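Local coordinates for protein transferrin (Manduca sexta, PDB 6WB6) that binds a single ferric ion per molecule together with a carbonate anion and transports iron in the insect, at residues A[19-24]-A[29-34]; A[306-309]-A[313-316]. One frame throughout, in Å; residues are numbered along the deposited sequence.

Both contacts lie in the half of the transferrin that holds iron, with centres about 15 Å apart. Contact 1 (19-24 with 29-34) is at the surface. It sets helix 14-21 on strand 31-36 and is made of apolar side chains. Contact 2 (306-309 with 313-316) is partly buried and nearer the metal. It folds the end of helix 306-311 onto the loop that follows, using backbone hydrogen bonds as well as an aromatic ring. The two share no element but touch at W307. That indole packs on M20 and V23 of contact 1, with W307 CG 3.5 Å from M20 CB. Helix 306-311 thus lies against the segment 19-24.

Contact 1: A[19-24]-A[29-34]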
ATOM      1  N   GLN A  19      -8.467  -7.326 -27.149  1.00 25.18           N
ATOM      2  CA  GLN A  19      -9.528  -8.322 -27.230  1.00 30.86           C
ATOM      3  C   GLN A  19     -10.888  -7.656 -27.142  1.00 31.66           C
ATOM      4  O   GLN A  19     -11.835  -8.060 -27.830  1.00 26.11           O
ATOM      5  CB  GLN A  19      -9.375  -9.361 -26.116  1.00 25.34           C
ATOM      6  N   MET A  20     -11.006  -6.628 -26.291  1.00 34.43           N
ATOM      7  CA  MET A  20     -12.257  -5.888 -26.211  1.00 25.23           C
ATOM      8  C   MET A  20     -12.602  -5.247 -27.551  1.00 20.67           C
ATOM      9  O   MET A  20     -13.765  -5.236 -27.969  1.00 17.70           O
ATOM     10  CB  MET A  20     -12.172  -4.820 -25.128  1.00 24.36           C
ATOM     11  CG  MET A  20     -13.433  -4.004 -25.057  1.00 23.14           C
ATOM     12  SD  MET A  20     -13.481  -2.805 -23.728  1.00 21.18           S
ATOM     13  CE  MET A  20     -12.733  -1.391 -24.534  1.00 15.55           C
ATOM     14  N   LEU A  21     -11.611  -4.684 -28.228  1.00 21.71           N
ATOM     15  CA  LEU A  21     -11.878  -4.046 -29.499  1.00 21.71           C
ATOM     16  C   LEU A  21     -12.355  -5.038 -30.549  1.00 23.61           C
ATOM     17  O   LEU A  21     -12.813  -4.607 -31.605  1.00 22.21           O
ATOM     18  CB  LEU A  21     -10.630  -3.326 -30.016  1.00 23.87           C
ATOM     19  CG  LEU A  21     -10.024  -2.177 -29.202  1.00 28.80           C
ATOM     20  CD1 LEU A  21      -8.860  -1.590 -29.969  1.00 26.51           C
ATOM     21  CD2 LEU A  21     -11.026  -1.097 -28.871  1.00 27.42           C
ATOM     22  N   GLU A  22     -12.234  -6.341 -30.296  1.00 34.10           N
ATOM     23  CA  GLU A  22     -12.731  -7.370 -31.203  1.00 34.09           C
ATOM     24  C   GLU A  22     -14.134  -7.847 -30.848  1.00 33.21           C
ATOM     25  O   GLU A  22     -14.730  -8.587 -31.627  1.00 30.87           O
ATOM     26  CB  GLU A  22     -11.799  -8.584 -31.203  1.00 30.38           C
ATOM     27  CG  GLU A  22     -10.305  -8.246 -31.339  1.00 33.62           C
ATOM     28  CD  GLU A  22      -9.976  -7.510 -32.618  1.00 42.91           C
ATOM     29  OE1 GLU A  22     -10.850  -7.439 -33.508  1.00 53.08           O
ATOM     30  OE2 GLU A  22      -8.844  -6.999 -32.732  1.00 50.54           O
ATOM     31  N   VAL A  23     -14.666  -7.457 -29.693  1.00 24.90           N
ATOM     32  CA  VAL A  23     -16.032  -7.802 -29.307  1.00 23.15           C
ATOM     33  C   VAL A  23     -16.974  -7.225 -30.348  1.00 18.22           C
ATOM     34  O   VAL A  23     -16.972  -6.007 -30.553  1.00 22.68           O
ATOM     35  CB  VAL A  23     -16.364  -7.267 -27.903  1.00 21.03           C
ATOM     36  CG1 VAL A  23     -17.869  -7.232 -27.650  1.00 28.11           C
ATOM     37  CG2 VAL A  23     -15.705  -8.119 -26.904  1.00 23.18           C
ATOM     38  N   PRO A  24     -17.785  -8.037 -31.029  1.00 28.11           N
ATOM     39  CA  PRO A  24     -18.782  -7.465 -31.942  1.00 21.52           C
ATOM     40  C   PRO A  24     -19.835  -6.677 -31.181  1.00 26.68           C
ATOM     41  O   PRO A  24     -20.235  -7.040 -30.074  1.00 29.54           O
ATOM     42  CB  PRO A  24     -19.389  -8.692 -32.623  1.00 29.28           C
ATOM     43  CG  PRO A  24     -19.227  -9.795 -31.587  1.00 33.06           C
ATOM     44  CD  PRO A  24     -17.929  -9.503 -30.891  1.00 33.97           C
ATOM     45  N   VAL A  29     -18.778   2.558 -33.861  1.00 25.96           N
ATOM     46  CA  VAL A  29     -17.785   3.427 -33.243  1.00 21.52           C
ATOM     47  C   VAL A  29     -16.441   2.703 -33.219  1.00 27.63           C
ATOM     48  O   VAL A  29     -16.357   1.541 -32.801  1.00 25.28           O
ATOM     49  CB  VAL A  29     -18.240   3.831 -31.825  1.00 30.78           C
ATOM     50  CG1 VAL A  29     -17.203   4.671 -31.160  1.00 37.66           C
ATOM     51  CG2 VAL A  29     -19.572   4.602 -31.868  1.00 36.08           C
ATOM     52  N   ALA A  30     -15.390   3.361 -33.710  1.00 23.38           N
ATOM     53  CA  ALA A  30     -14.026   2.870 -33.579  1.00 34.30           C
ATOM     54  C   ALA A  30     -13.438   3.337 -32.251  1.00 36.48           C
ATOM     55  O   ALA A  30     -13.329   4.543 -32.009  1.00 36.49           O
ATOM     56  CB  ALA A  30     -13.150   3.372 -34.731  1.00 34.26           C
ATOM     57  N   LEU A  31     -13.054   2.390 -31.401  1.00 30.99           N
ATOM     58  CA  LEU A  31     -12.281   2.676 -30.200  1.00 34.09           C
ATOM     59  C   LEU A  31     -10.828   2.287 -30.418  1.00 30.80           C
ATOM     60  O   LEU A  31     -10.533   1.302 -31.094  1.00 31.01           O
ATOM     61  CB  LEU A  31     -12.812   1.902 -29.000  1.00 24.73           C
ATOM     62  CG  LEU A  31     -14.158   2.290 -28.398  1.00 27.99           C
ATOM     63  CD1 LEU A  31     -14.649   1.071 -27.694  1.00 21.52           C
ATOM     64  CD2 LEU A  31     -14.011   3.451 -27.454  1.00 32.47           C
ATOM     65  N   GLU A  32      -9.919   3.047 -29.820  1.00 26.49           N
ATOM     66  CA  GLU A  32      -8.522   2.659 -29.799  1.00 32.80           C
ATOM     67  C   GLU A  32      -8.029   2.628 -28.369  1.00 23.40           C
ATOM     68  O   GLU A  32      -8.458   3.418 -27.523  1.00 26.66           O
ATOM     69  CB  GLU A  32      -7.590   3.588 -30.589  1.00 27.96           C
ATOM     70  CG  GLU A  32      -8.229   4.736 -31.271  1.00 32.79           C
ATOM     71  CD  GLU A  32      -7.196   5.593 -32.025  1.00 51.25           C
ATOM     72  OE1 GLU A  32      -5.979   5.380 -31.824  1.00 41.84           O
ATOM     73  OE2 GLU A  32      -7.592   6.478 -32.816  1.00 57.49           O
ATOM     74  N   CYS A  33      -7.105   1.720 -28.129  1.00 21.67           N
ATOM     75  CA  CYS A  33      -6.455   1.575 -26.840  1.00 24.64           C
ATOM     76  C   CYS A  33      -5.217   2.478 -26.820  1.00 28.56           C
ATOM     77  O   CYS A  33      -4.365   2.385 -27.711  1.00 20.60           O
ATOM     78  CB  CYS A  33      -6.103   0.102 -26.645  1.00 23.77           C
ATOM     79  SG  CYS A  33      -7.580  -1.015 -26.773  1.00 31.86           S
ATOM     80  N   VAL A  34      -5.138   3.371 -25.839  1.00 27.70           N
ATOM     81  CA  VAL A  34      -3.947   4.173 -25.573  1.00 22.39           C
ATOM     82  C   VAL A  34      -3.362   3.695 -24.249  1.00 28.56           C
ATOM     83  O   VAL A  34      -4.017   3.840 -23.209  1.00 21.17           O
ATOM     84  CB  VAL A  34      -4.269   5.673 -25.509  1.00 22.67           C
ATOM     85  CG1 VAL A  34      -2.973   6.514 -25.355  1.00 27.32           C
ATOM     86  CG2 VAL A  34      -5.068   6.094 -26.709  1.00 27.55           C
TER
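The carbonyl oxygen of L31 is approached by both methyls of L21. L31 O lies 3.3 Å from L21 CD2 and 3.5 Å from L21 CD1. These are van der Waals contacts of an isobutyl fork straddling a strand carbonyl. The fork is carried there by a CG placed beside the backbone N (chi1 -62°), with the side chain starting out toward the strand. CD2 also presses on the side chain of L31, 3.5 Å from L31 CB, which is tight for two carbons. The other methyl, CD1, rests 3.5 Å from C33 SG. M20 adds a looser touch, its CE 4.4 Å from L31 CD1. These side chains join the helix to the second strand of a beta-alpha-beta crossover made by strand 5-10, helix 14-21 and strand 31-36. The two strands run parallel, with E32 bonded through its backbone to Y5 and L7. With an alanine at L21 both methyls are gone, and a gap would probably open between the helix, L31 O and the sulfur of C33. C33 is in turn disulfide-bonded to C17 of helix 14-21, so one covalent link and apolar fit, rather than polar bonds between the segments, hold helix to strand.

Contact 2: A[306-309]-A[313-316]; sequences EWFT and GLSE
L314 CD1 lies over one face of the F308 ring in a CH-pi contact, 3.5 Å from the centroid and 24° off the normal. Shifted toward the rim, L314 CD1 comes within 3.2 Å of F308 CE1, a tight approach for two carbons. At the ring edge F308 CE2 meets S315 O at 3.6 Å. F308 CG is anti to the backbone N (chi1 -160°), which swings the ring toward the loop. L314 N donates to F308 O at 2.9 Å, a fairly straight bond (153°), while G313 N reaches T309 O only weakly. This is the C-terminal end of the weakly bonded helix 306-311, with a wider pi-type turn at 307-309; L314 N reaches back six residues. G313 is the first residue to leave helical geometry, and its positive phi, which favours glycine, turns the chain toward the outer strand 320-327. T309 packs on the departing chain, its CG2 3.2 Å from L314 O. Its hydroxyl OG1 gives a weak bond back to E306 O. H319 binds S315 O through ND1, and its ring meets that of F308. The bound ferric ion is about 13 Å from the side chain of S315.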
ATOM      1  N   GLU A 306     -11.618 -10.168 -18.791  1.00 28.74           N
ATOM      2  CA  GLU A 306     -10.742  -9.262 -18.065  1.00 31.70           C
ATOM      3  C   GLU A 306     -11.005  -7.809 -18.431  1.00 26.40           C
ATOM      4  O   GLU A 306     -10.991  -6.941 -17.554  1.00 30.50           O
ATOM      5  CB  GLU A 306      -9.279  -9.622 -18.322  1.00 37.75           C
ATOM      6  CG  GLU A 306      -8.866 -10.941 -17.693  1.00 47.50           C
ATOM      7  CD  GLU A 306      -9.115 -10.956 -16.199  1.00 52.88           C
ATOM      8  OE1 GLU A 306      -8.719  -9.973 -15.528  1.00 45.94           O
ATOM      9  OE2 GLU A 306      -9.733 -11.926 -15.705  1.00 53.63           O
ATOM     10  N   TRP A 307     -11.244  -7.517 -19.713  1.00 26.28           N
ATOM     11  CA  TRP A 307     -11.427  -6.122 -20.099  1.00 28.92           C
ATOM     12  C   TRP A 307     -12.653  -5.512 -19.447  1.00 24.91           C
ATOM     13  O   TRP A 307     -12.746  -4.283 -19.344  1.00 21.51           O
ATOM     14  CB  TRP A 307     -11.514  -5.968 -21.619  1.00 26.94           C
ATOM     15  CG  TRP A 307     -12.564  -6.780 -22.312  1.00 26.42           C
ATOM     16  CD1 TRP A 307     -12.361  -7.907 -23.029  1.00 24.89           C
ATOM     17  CD2 TRP A 307     -13.967  -6.486 -22.404  1.00 23.64           C
ATOM     18  NE1 TRP A 307     -13.554  -8.362 -23.538  1.00 30.00           N
ATOM     19  CE2 TRP A 307     -14.552  -7.502 -23.170  1.00 25.33           C
ATOM     20  CE3 TRP A 307     -14.785  -5.474 -21.892  1.00 24.75           C
ATOM     21  CZ2 TRP A 307     -15.925  -7.554 -23.429  1.00 21.44           C
ATOM     22  CZ3 TRP A 307     -16.154  -5.524 -22.161  1.00 26.15           C
ATOM     23  CH2 TRP A 307     -16.699  -6.551 -22.935  1.00 21.48           C
ATOM     24  N   PHE A 308     -13.582  -6.345 -18.986  1.00 25.99           N
ATOM     25  CA  PHE A 308     -14.791  -5.848 -18.339  1.00 22.77           C
ATOM     26  C   PHE A 308     -14.440  -5.001 -17.130  1.00 19.98           C
ATOM     27  O   PHE A 308     -14.916  -3.871 -16.984  1.00 24.49           O
ATOM     28  CB  PHE A 308     -15.645  -7.040 -17.935  1.00 23.61           C
ATOM     29  CG  PHE A 308     -17.079  -6.727 -17.698  1.00 23.79           C
ATOM     30  CD1 PHE A 308     -17.902  -6.380 -18.741  1.00 26.38           C
ATOM     31  CD2 PHE A 308     -17.628  -6.861 -16.434  1.00 33.81           C
ATOM     32  CE1 PHE A 308     -19.232  -6.154 -18.539  1.00 31.06           C
ATOM     33  CE2 PHE A 308     -18.972  -6.629 -16.226  1.00 31.50           C
ATOM     34  CZ  PHE A 308     -19.774  -6.277 -17.287  1.00 25.34           C
ATOM     35  N   THR A 309     -13.561  -5.515 -16.276  1.00 24.05           N
ATOM     36  CA  THR A 309     -13.125  -4.826 -15.067  1.00 28.79           C
ATOM     37  C   THR A 309     -11.812  -4.075 -15.252  1.00 27.92           C
ATOM     38  O   THR A 309     -11.699  -2.925 -14.831  1.00 32.89           O
ATOM     39  CB  THR A 309     -12.978  -5.828 -13.917  1.00 28.94           C
ATOM     40  OG1 THR A 309     -12.039  -6.846 -14.280  1.00 34.12           O
ATOM     41  CG2 THR A 309     -14.308  -6.501 -13.614  1.00 27.11           C
ATOM     42  N   GLY A 313     -13.533  -0.754 -16.420  1.00 29.02           N
ATOM     43  CA  GLY A 313     -13.844  -0.319 -15.074  1.00 21.20           C
ATOM     44  C   GLY A 313     -15.258  -0.649 -14.660  1.00 28.88           C
ATOM     45  O   GLY A 313     -15.874   0.131 -13.934  1.00 25.43           O
ATOM     46  N   LEU A 314     -15.814  -1.761 -15.164  1.00 28.69           N
ATOM     47  CA  LEU A 314     -17.072  -2.299 -14.674  1.00 24.65           C
ATOM     48  C   LEU A 314     -16.765  -3.329 -13.594  1.00 27.64           C
ATOM     49  O   LEU A 314     -15.606  -3.609 -13.296  1.00 28.15           O
ATOM     50  CB  LEU A 314     -17.870  -2.959 -15.789  1.00 31.17           C
ATOM     51  CG  LEU A 314     -18.096  -2.125 -17.035  1.00 28.35           C
ATOM     52  CD1 LEU A 314     -18.361  -3.044 -18.194  1.00 25.88           C
ATOM     53  CD2 LEU A 314     -19.234  -1.165 -16.811  1.00 29.26           C
ATOM     54  N   SER A 315     -17.810  -3.938 -13.038  1.00 23.57           N
ATOM     55  CA  SER A 315     -17.650  -5.021 -12.080  1.00 22.57           C
ATOM     56  C   SER A 315     -18.847  -5.951 -12.224  1.00 27.22           C
ATOM     57  O   SER A 315     -19.813  -5.635 -12.918  1.00 27.28           O
ATOM     58  CB  SER A 315     -17.534  -4.492 -10.645  1.00 34.65           C
ATOM     59  OG  SER A 315     -18.793  -4.063 -10.148  1.00 31.36           O
ATOM     60  N   GLU A 316     -18.783  -7.104 -11.553  1.00 33.59           N
ATOM     61  CA  GLU A 316     -19.926  -8.017 -11.575  1.00 39.31           C
ATOM     62  C   GLU A 316     -21.168  -7.342 -11.008  1.00 34.20           C
ATOM     63  O   GLU A 316     -22.249  -7.411 -11.602  1.00 38.87           O
ATOM     64  CB  GLU A 316     -19.601  -9.293 -10.799  1.00 36.04           C
TER